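Local coordinates for protein putative NADP oxidoreductase BF3122 (Bacteroides fragilis, PDB 3D1L) that is a putative oxidoreductase that probably binds NADP through its Rossmann-type domain, its substrate and reaction being unknown, at residues T11-G17 with A69-S75. Sequence-based numbering, arbitrary orientation.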
loop_
_atom_site.group_PDB
_atom_site.type_symbol
_atom_site.label_atom_id
_atom_site.label_comp_id
_atom_site.label_asym_id
_atom_site.label_seq_id
_atom_site.Cartn_x
_atom_site.Cartn_y
_atom_site.Cartn_z
ATOM N N THR B 11 22.707 -13.605 26.888
ATOM C CA THR B 11 23.572 -13.780 25.713
ATOM C C THR B 11 24.100 -12.427 25.243
ATOM O O THR B 11 23.300 -11.556 24.895
ATOM C CB THR B 11 22.755 -14.391 24.562
ATOM O OG1 THR B 11 22.175 -15.611 24.999
ATOM C CG2 THR B 11 23.595 -14.647 23.313
ATOM N N PRO B 12 25.440 -12.225 25.258
ATOM C CA PRO B 12 25.913 -10.954 24.688
ATOM C C PRO B 12 25.910 -11.018 23.171
ATOM O O PRO B 12 26.449 -11.952 22.578
ATOM C CB PRO B 12 27.346 -10.809 25.243
ATOM C CG PRO B 12 27.806 -12.212 25.546
ATOM C CD PRO B 12 26.547 -13.044 25.812
ATOM N N ILE B 13 25.299 -10.018 22.566
ATOM C CA ILE B 13 25.099 -9.985 21.120
ATOM C C ILE B 13 25.842 -8.792 20.496
ATOM O O ILE B 13 25.783 -7.689 21.029
ATOM C CB ILE B 13 23.574 -9.890 20.787
ATOM C CG1 ILE B 13 22.799 -11.049 21.463
ATOM C CG2 ILE B 13 23.353 -9.813 19.277
ATOM C CD1 ILE B 13 21.295 -10.956 21.366
ATOM N N VAL B 14 26.520 -9.028 19.368
ATOM C CA VAL B 14 27.091 -7.938 18.522
ATOM C C VAL B 14 26.355 -7.872 17.167
ATOM O O VAL B 14 26.036 -8.914 16.557
ATOM C CB VAL B 14 28.608 -8.132 18.331
ATOM C CG1 VAL B 14 29.206 -7.134 17.313
ATOM C CG2 VAL B 14 29.342 -8.030 19.686
ATOM N N LEU B 15 26.047 -6.652 16.714
ATOM C CA LEU B 15 25.486 -6.474 15.373
ATOM C C LEU B 15 26.537 -5.930 14.464
ATOM O O LEU B 15 27.151 -4.896 14.774
ATOM C CB LEU B 15 24.278 -5.528 15.385
ATOM C CG LEU B 15 23.191 -5.620 16.474
ATOM C CD1 LEU B 15 22.032 -4.865 15.902
ATOM C CD2 LEU B 15 22.721 -7.010 16.802
ATOM N N ILE B 16 26.759 -6.625 13.344
ATOM C CA ILE B 16 27.684 -6.188 12.311
ATOM C C ILE B 16 26.781 -5.711 11.180
ATOM O O ILE B 16 26.251 -6.525 10.388
ATOM C CB ILE B 16 28.675 -7.315 11.833
ATOM C CG1 ILE B 16 29.505 -7.946 12.981
ATOM C CG2 ILE B 16 29.594 -6.803 10.766
ATOM C CD1 ILE B 16 30.334 -6.987 13.825
ATOM N N GLY B 17 26.573 -4.403 11.124
ATOM C CA GLY B 17 25.589 -3.838 10.207
ATOM C C GLY B 17 24.428 -3.233 10.995
ATOM O O GLY B 17 23.944 -3.830 11.968
ATOM N N ALA B 69 31.646 -11.703 22.599
ATOM C CA ALA B 69 30.231 -12.013 22.502
ATOM C C ALA B 69 29.978 -13.443 22.026
ATOM O O ALA B 69 30.847 -14.081 21.405
ATOM C CB ALA B 69 29.533 -11.000 21.570
ATOM N N LYS B 70 28.764 -13.906 22.283
ATOM C CA LYS B 70 28.309 -15.245 21.937
ATOM C C LYS B 70 27.640 -15.284 20.568
ATOM O O LYS B 70 27.690 -16.294 19.858
ATOM C CB LYS B 70 27.340 -15.726 23.041
ATOM C CG LYS B 70 26.561 -16.994 22.765
ATOM C CD LYS B 70 27.406 -18.241 22.647
ATOM C CE LYS B 70 26.554 -19.325 21.965
ATOM N NZ LYS B 70 27.225 -20.637 21.732
ATOM N N LEU B 71 27.019 -14.175 20.184
ATOM C CA LEU B 71 26.291 -14.122 18.936
ATOM C C LEU B 71 26.625 -12.855 18.164
ATOM O O LEU B 71 26.534 -11.747 18.699
ATOM C CB LEU B 71 24.774 -14.227 19.187
ATOM C CG LEU B 71 23.879 -14.196 17.938
ATOM C CD1 LEU B 71 24.110 -15.456 17.104
ATOM C CD2 LEU B 71 22.393 -14.079 18.311
ATOM N N TYR B 72 27.006 -13.053 16.905
ATOM C CA TYR B 72 27.305 -11.994 15.981
ATOM C C TYR B 72 26.284 -12.025 14.844
ATOM O O TYR B 72 26.229 -12.990 14.066
ATOM C CB TYR B 72 28.724 -12.169 15.450
ATOM C CG TYR B 72 29.768 -11.948 16.533
ATOM C CD1 TYR B 72 30.338 -10.686 16.709
ATOM C CD2 TYR B 72 30.171 -12.988 17.387
ATOM C CE1 TYR B 72 31.284 -10.451 17.699
ATOM C CE2 TYR B 72 31.138 -12.762 18.378
ATOM C CZ TYR B 72 31.672 -11.487 18.521
ATOM O OH TYR B 72 32.595 -11.210 19.466
ATOM N N ILE B 73 25.462 -10.979 14.777
ATOM C CA ILE B 73 24.409 -10.881 13.762
ATOM C C ILE B 73 24.878 -9.981 12.638
ATOM O O ILE B 73 25.086 -8.780 12.837
ATOM C CB ILE B 73 23.080 -10.358 14.327
ATOM C CG1 ILE B 73 22.611 -11.232 15.511
ATOM C CG2 ILE B 73 22.015 -10.298 13.163
ATOM C CD1 ILE B 73 21.402 -10.702 16.245
ATOM N N VAL B 74 25.084 -10.582 11.473
ATOM C CA VAL B 74 25.701 -9.900 10.358
ATOM C C VAL B 74 24.628 -9.558 9.331
ATOM O O VAL B 74 23.945 -10.432 8.797
ATOM C CB VAL B 74 26.866 -10.739 9.767
ATOM C CG1 VAL B 74 27.576 -9.998 8.663
ATOM C CG2 VAL B 74 27.853 -11.171 10.898
ATOM N N SER B 75 24.458 -8.253 9.120
ATOM C CA SER B 75 23.505 -7.710 8.156
ATOM C C SER B 75 24.269 -6.823 7.192
ATOM O O SER B 75 24.285 -5.601 7.343
ATOM C CB SER B 75 22.452 -6.861 8.873
ATOM O OG SER B 75 21.664 -7.630 9.745
HETATM O O HOH W 1 23.236 -6.602 11.921
#
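Start with the face carrying Ile13, Leu15, Leu71 and Ile73. Ile73 and Ile13 share the extended m,t rotamer, and Ile73 CD1 reaches toward strand 12-16, touching Ile13 CG2 (3.7 Å) and Leu15 CD2 (4.0 Å); helix 20-31 covers this side through Ala26 on Leu15 and Leu29 on Ile73. On the other face Tyr72, chi1 m, swings its ring back along the strand: CD1 lies 3.5 Å from Val14 CB, and OH is hydrogen-bonded to Asn66 O. Val14, in t, sets CG2 3.5 Å from Ala69 CB. Between the faces, 2.8 Å hydrogen bonds join the parallel strands: Val14 N to Leu71 O, Ile73 N to Val14 O, Ile16 N to Ile73 O, Ser75 N to Ile16 O. At Gly17 (phi 113°) a CB would jam against the preceding carbonyl O and also clash with Ser75 O. A water links Gly17 O, Ile73 O and Ser75 OG, the last also hydrogen-bonded to Thr101 OG1. Strand order 3-2-1-4-5, pairing 71-74 with 12-16, and the GxGxxA-like turn into helix 20-31 mark a Rossmann fold, consistent with dinucleotide binding.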